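Local atomic coordinates of antifreeze protein (Marinomonas primoryensis, PDB entry 3P4G), a protein that binds ice in a calcium-dependent way, probably through clathrate-like ordered waters held on its right-handed beta-helix. Residues D97-V111 and D116-L130. Sequence-based numbering, arbitrary orientation.
Sequences DAGTGNDEIYIKGDV and DAGTGNDEVYIGGNL. With CA (calcium ion), chain H; CA (calcium ion), chain G; CA (calcium ion), chain I.
A calcium site between two turns of the beta-helix joins 97-111 to 116-130: the ion is held by the carbonyl oxygens of G99, G101, A117 and T119, by D103 OD2, and by D122 OD1 at 2.3 Å. Each carboxylate is shared, D103 OD1 reaching the preceding calcium, which A98 O and T100 O also bind, with G80, G82 and D84 completing the site, and D122 OD2 the following one. D122 OD1 also accepts from D103 N (2.9 Å), on its anti side. Beside the ion row, in the same turn, N102 OD1 accepts from N121 N in a nearly straight bond (2.8 Å, 172°). This is the stacking of successive coils in a right-handed calcium-binding beta-helix, strands 104-107 and 123-126 running parallel in exact register, their axes 4.7 Å apart at closest approach. Y106 and Y125 form an offset stack on the outer face, planes 1° apart and centroids 4.1 Å apart, Y106 CE1 over the rim of the Y125 ring and Y125 CD2 over that of Y106; both rings extend the same way because each CG lies anti to its backbone N. With an alanine at Y106, the Y125 ring would probably lose the aromatic partner over one face and be freer to turn. Inward, V111 CG2 packs across I126 CG1 at 3.7 Å. At the far bend D110 OD1 uses its anti lone pair to accept from N129 N (2.8 Å).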
loop_
_atom_site.group_PDB
_atom_site.type_symbol
_atom_site.label_atom_id
_atom_site.label_comp_id
_atom_site.label_asym_id
_atom_site.label_seq_id
_atom_site.Cartn_x
_atom_site.Cartn_y
_atom_site.Cartn_z
ATOM N N ASP A 97 -13.911 -0.168 15.235
ATOM C CA ASP A 97 -13.776 -1.595 14.945
ATOM C C ASP A 97 -15.046 -1.978 14.161
ATOM O O ASP A 97 -16.170 -1.798 14.663
ATOM C CB ASP A 97 -13.725 -2.354 16.258
ATOM C CG ASP A 97 -13.722 -3.886 16.079
ATOM O OD1 ASP A 97 -13.510 -4.411 14.948
ATOM O OD2 ASP A 97 -13.890 -4.566 17.145
ATOM N N ALA A 98 -14.852 -2.443 12.938
ATOM C CA ALA A 98 -15.983 -2.899 12.117
ATOM C C ALA A 98 -16.390 -4.348 12.472
ATOM O O ALA A 98 -17.475 -4.801 12.099
ATOM C CB ALA A 98 -15.656 -2.756 10.607
ATOM N N GLY A 99 -15.580 -5.036 13.247
ATOM C CA GLY A 99 -15.838 -6.413 13.650
ATOM C C GLY A 99 -15.833 -7.459 12.550
ATOM O O GLY A 99 -15.414 -7.232 11.387
ATOM N N THR A 100 -16.289 -8.625 12.924
ATOM C CA THR A 100 -16.528 -9.669 11.933
ATOM C C THR A 100 -17.587 -9.201 10.908
ATOM O O THR A 100 -18.293 -8.198 11.119
ATOM C CB THR A 100 -16.962 -10.998 12.577
ATOM O OG1 THR A 100 -18.287 -10.872 13.125
ATOM C CG2 THR A 100 -16.003 -11.437 13.693
ATOM N N GLY A 101 -17.650 -9.894 9.775
ATOM C CA GLY A 101 -18.613 -9.545 8.731
ATOM C C GLY A 101 -17.936 -8.753 7.609
ATOM O O GLY A 101 -16.833 -8.227 7.773
ATOM N N ASN A 102 -18.642 -8.620 6.501
ATOM C CA ASN A 102 -18.170 -7.889 5.308
ATOM C C ASN A 102 -18.655 -6.456 5.439
ATOM O O ASN A 102 -19.814 -6.149 5.140
ATOM C CB ASN A 102 -18.741 -8.480 4.049
ATOM C CG ASN A 102 -18.404 -9.955 3.888
ATOM O OD1 ASN A 102 -17.270 -10.372 4.133
ATOM N ND2 ASN A 102 -19.377 -10.745 3.446
ATOM N N ASP A 103 -17.790 -5.636 6.012
ATOM C CA ASP A 103 -18.159 -4.261 6.450
ATOM C C ASP A 103 -17.728 -3.177 5.438
ATOM O O ASP A 103 -16.682 -3.311 4.746
ATOM C CB ASP A 103 -17.490 -3.981 7.791
ATOM C CG ASP A 103 -17.937 -4.931 8.867
ATOM O OD1 ASP A 103 -19.128 -4.931 9.247
ATOM O OD2 ASP A 103 -17.115 -5.743 9.364
ATOM N N GLU A 104 -18.489 -2.078 5.427
ATOM C CA GLU A 104 -18.279 -0.994 4.468
ATOM C C GLU A 104 -18.124 0.264 5.305
ATOM O O GLU A 104 -19.027 0.602 6.067
ATOM C CB GLU A 104 -19.461 -0.922 3.512
ATOM C CG GLU A 104 -19.337 0.201 2.536
ATOM C CD GLU A 104 -20.223 0.066 1.292
ATOM O OE1 GLU A 104 -20.862 -0.977 1.022
ATOM O OE2 GLU A 104 -20.250 1.052 0.526
ATOM N N ILE A 105 -16.955 0.894 5.222
ATOM C CA ILE A 105 -16.650 2.131 6.025
ATOM C C ILE A 105 -16.321 3.279 5.048
ATOM O O ILE A 105 -15.531 3.109 4.101
ATOM C CB ILE A 105 -15.465 1.917 6.934
ATOM C CG1 ILE A 105 -15.797 0.902 8.043
ATOM C CG2 ILE A 105 -15.065 3.237 7.611
ATOM C CD1 ILE A 105 -14.561 0.544 8.904
ATOM N N TYR A 106 -16.938 4.450 5.265
ATOM C CA TYR A 106 -16.630 5.599 4.501
ATOM C C TYR A 106 -16.466 6.765 5.453
ATOM O O TYR A 106 -17.453 7.210 6.030
ATOM C CB TYR A 106 -17.807 5.917 3.553
ATOM C CG TYR A 106 -17.498 6.971 2.495
ATOM C CD1 TYR A 106 -17.165 6.606 1.198
ATOM C CD2 TYR A 106 -17.532 8.347 2.799
ATOM C CE1 TYR A 106 -16.914 7.562 0.224
ATOM C CE2 TYR A 106 -17.235 9.316 1.823
ATOM C CZ TYR A 106 -16.935 8.907 0.546
ATOM O OH TYR A 106 -16.638 9.863 -0.432
ATOM N N ILE A 107 -15.239 7.247 5.575
ATOM C CA ILE A 107 -14.902 8.409 6.402
ATOM C C ILE A 107 -14.380 9.510 5.463
ATOM O O ILE A 107 -13.389 9.323 4.746
ATOM C CB ILE A 107 -13.809 8.020 7.406
ATOM C CG1 ILE A 107 -14.339 6.929 8.357
ATOM C CG2 ILE A 107 -13.277 9.264 8.099
ATOM C CD1 ILE A 107 -13.227 6.019 8.836
ATOM N N LYS A 108 -15.049 10.659 5.456
ATOM C CA LYS A 108 -14.672 11.724 4.520
ATOM C C LYS A 108 -13.383 12.429 4.991
ATOM O O LYS A 108 -12.572 12.890 4.172
ATOM C CB LYS A 108 -15.830 12.742 4.416
ATOM C CG LYS A 108 -15.721 13.749 3.315
ATOM C CD LYS A 108 -16.989 14.680 3.208
ATOM C CE LYS A 108 -16.633 15.991 2.438
ATOM N NZ LYS A 108 -17.653 17.102 2.562
ATOM N N GLY A 109 -13.228 12.553 6.298
ATOM C CA GLY A 109 -12.133 13.379 6.897
ATOM C C GLY A 109 -10.836 12.611 7.199
ATOM O O GLY A 109 -10.532 11.559 6.592
ATOM N N ASP A 110 -10.095 13.097 8.198
ATOM C CA ASP A 110 -8.791 12.510 8.540
ATOM C C ASP A 110 -9.008 11.520 9.655
ATOM O O ASP A 110 -9.946 11.687 10.451
ATOM C CB ASP A 110 -7.903 13.613 9.087
ATOM C CG ASP A 110 -7.594 14.688 8.046
ATOM O OD1 ASP A 110 -7.242 14.360 6.907
ATOM O OD2 ASP A 110 -7.645 15.878 8.393
ATOM N N VAL A 111 -8.148 10.516 9.710
ATOM C CA VAL A 111 -8.269 9.491 10.713
ATOM C C VAL A 111 -6.986 9.509 11.506
ATOM O O VAL A 111 -5.912 9.258 10.951
ATOM C CB VAL A 111 -8.445 8.096 10.061
ATOM C CG1 VAL A 111 -8.253 6.936 11.182
ATOM C CG2 VAL A 111 -9.800 8.033 9.377
ATOM N N ASP A 116 -9.950 -0.909 12.659
ATOM C CA ASP A 116 -9.808 -2.339 12.472
ATOM C C ASP A 116 -11.030 -2.812 11.729
ATOM O O ASP A 116 -12.145 -2.710 12.250
ATOM C CB ASP A 116 -9.703 -3.012 13.870
ATOM C CG ASP A 116 -9.559 -4.545 13.793
ATOM O OD1 ASP A 116 -9.429 -5.129 12.685
ATOM O OD2 ASP A 116 -9.588 -5.177 14.889
ATOM N N ALA A 117 -10.853 -3.211 10.461
ATOM C CA ALA A 117 -12.002 -3.645 9.671
ATOM C C ALA A 117 -12.385 -5.077 10.006
ATOM O O ALA A 117 -13.510 -5.508 9.686
ATOM C CB ALA A 117 -11.753 -3.457 8.159
ATOM N N GLY A 118 -11.471 -5.790 10.663
ATOM C CA GLY A 118 -11.672 -7.157 11.174
ATOM C C GLY A 118 -11.709 -8.227 10.098
ATOM O O GLY A 118 -11.331 -8.006 8.933
ATOM N N THR A 119 -12.149 -9.403 10.507
ATOM C CA THR A 119 -12.385 -10.509 9.575
ATOM C C THR A 119 -13.495 -10.049 8.583
ATOM O O THR A 119 -14.131 -8.986 8.734
ATOM C CB THR A 119 -12.838 -11.784 10.289
ATOM O OG1 THR A 119 -14.166 -11.586 10.781
ATOM C CG2 THR A 119 -11.855 -12.149 11.497
ATOM N N GLY A 120 -13.628 -10.798 7.496
ATOM C CA GLY A 120 -14.576 -10.424 6.443
ATOM C C GLY A 120 -13.906 -9.617 5.344
ATOM O O GLY A 120 -12.785 -9.066 5.521
ATOM N N ASN A 121 -14.631 -9.493 4.240
ATOM C CA ASN A 121 -14.160 -8.802 3.027
ATOM C C ASN A 121 -14.662 -7.359 3.146
ATOM O O ASN A 121 -15.818 -7.058 2.835
ATOM C CB ASN A 121 -14.714 -9.472 1.773
ATOM C CG ASN A 121 -14.323 -10.937 1.714
ATOM O OD1 ASN A 121 -13.162 -11.274 1.493
ATOM N ND2 ASN A 121 -15.289 -11.808 1.942
ATOM N N ASP A 122 -13.790 -6.527 3.682
ATOM C CA ASP A 122 -14.213 -5.165 4.079
ATOM C C ASP A 122 -13.829 -4.124 3.035
ATOM O O ASP A 122 -12.804 -4.260 2.378
ATOM C CB ASP A 122 -13.571 -4.769 5.383
ATOM C CG ASP A 122 -13.872 -5.799 6.509
ATOM O OD1 ASP A 122 -15.052 -5.937 6.930
ATOM O OD2 ASP A 122 -12.957 -6.492 6.959
ATOM N N GLU A 123 -14.575 -3.024 3.029
ATOM C CA GLU A 123 -14.338 -1.919 2.083
ATOM C C GLU A 123 -14.154 -0.671 2.938
ATOM O O GLU A 123 -15.085 -0.315 3.701
ATOM C CB GLU A 123 -15.550 -1.792 1.149
ATOM C CG GLU A 123 -15.363 -0.787 0.042
ATOM C CD GLU A 123 -16.325 -0.956 -1.173
ATOM O OE1 GLU A 123 -16.947 -2.047 -1.490
ATOM O OE2 GLU A 123 -16.443 0.083 -1.860
ATOM N N VAL A 124 -12.952 -0.077 2.913
ATOM C CA VAL A 124 -12.650 1.101 3.777
ATOM C C VAL A 124 -12.248 2.259 2.874
ATOM O O VAL A 124 -11.317 2.104 2.054
ATOM C CB VAL A 124 -11.517 0.794 4.799
ATOM C CG1 VAL A 124 -11.216 2.012 5.742
ATOM C CG2 VAL A 124 -11.880 -0.392 5.656
ATOM N N TYR A 125 -12.925 3.408 3.017
ATOM C CA TYR A 125 -12.569 4.614 2.303
ATOM C C TYR A 125 -12.344 5.682 3.386
ATOM O O TYR A 125 -13.212 5.864 4.298
ATOM C CB TYR A 125 -13.736 5.062 1.422
ATOM C CG TYR A 125 -13.554 6.378 0.709
ATOM C CD1 TYR A 125 -13.243 6.414 -0.654
ATOM C CD2 TYR A 125 -13.708 7.614 1.386
ATOM C CE1 TYR A 125 -13.056 7.612 -1.309
ATOM C CE2 TYR A 125 -13.535 8.806 0.729
ATOM C CZ TYR A 125 -13.190 8.797 -0.627
ATOM O OH TYR A 125 -13.054 9.978 -1.316
ATOM N N ILE A 126 -11.178 6.329 3.302
ATOM C CA ILE A 126 -10.800 7.446 4.168
ATOM C C ILE A 126 -10.420 8.573 3.187
ATOM O O ILE A 126 -9.457 8.442 2.393
ATOM C CB ILE A 126 -9.659 7.089 5.078
ATOM C CG1 ILE A 126 -10.188 6.172 6.197
ATOM C CG2 ILE A 126 -8.988 8.361 5.716
ATOM C CD1 ILE A 126 -9.024 5.315 6.895
ATOM N N GLY A 127 -11.155 9.676 3.257
ATOM C CA GLY A 127 -10.983 10.771 2.264
ATOM C C GLY A 127 -9.714 11.622 2.556
ATOM O O GLY A 127 -9.000 12.123 1.657
ATOM N N GLY A 128 -9.396 11.696 3.833
ATOM C CA GLY A 128 -8.256 12.510 4.298
ATOM C C GLY A 128 -6.983 11.698 4.502
ATOM O O GLY A 128 -6.715 10.718 3.793
ATOM N N ASN A 129 -6.182 12.138 5.483
ATOM C CA ASN A 129 -4.952 11.418 5.841
ATOM C C ASN A 129 -5.134 10.331 6.867
ATOM O O ASN A 129 -5.956 10.456 7.782
ATOM C CB ASN A 129 -3.931 12.430 6.430
ATOM C CG ASN A 129 -3.580 13.553 5.433
ATOM O OD1 ASN A 129 -3.524 14.743 5.799
ATOM N ND2 ASN A 129 -3.357 13.184 4.198
ATOM N N LEU A 130 -4.314 9.294 6.773
ATOM C CA LEU A 130 -4.391 8.242 7.773
ATOM C C LEU A 130 -3.194 8.402 8.672
ATOM O O LEU A 130 -2.056 8.189 8.204
ATOM C CB LEU A 130 -4.388 6.863 7.108
ATOM C CG LEU A 130 -4.322 5.657 8.065
ATOM C CD1 LEU A 130 -5.650 5.542 8.886
ATOM C CD2 LEU A 130 -3.962 4.286 7.414
HETATM CA CA CA H . -15.174 -7.027 8.989
HETATM CA CA CA G . -19.258 -6.110 11.290
HETATM CA CA CA I . -11.074 -7.847 6.565
HETATM O O HOH W 1 -12.124 -6.739 14.693
HETATM O O HOH W 2 -18.632 1.142 -1.809
#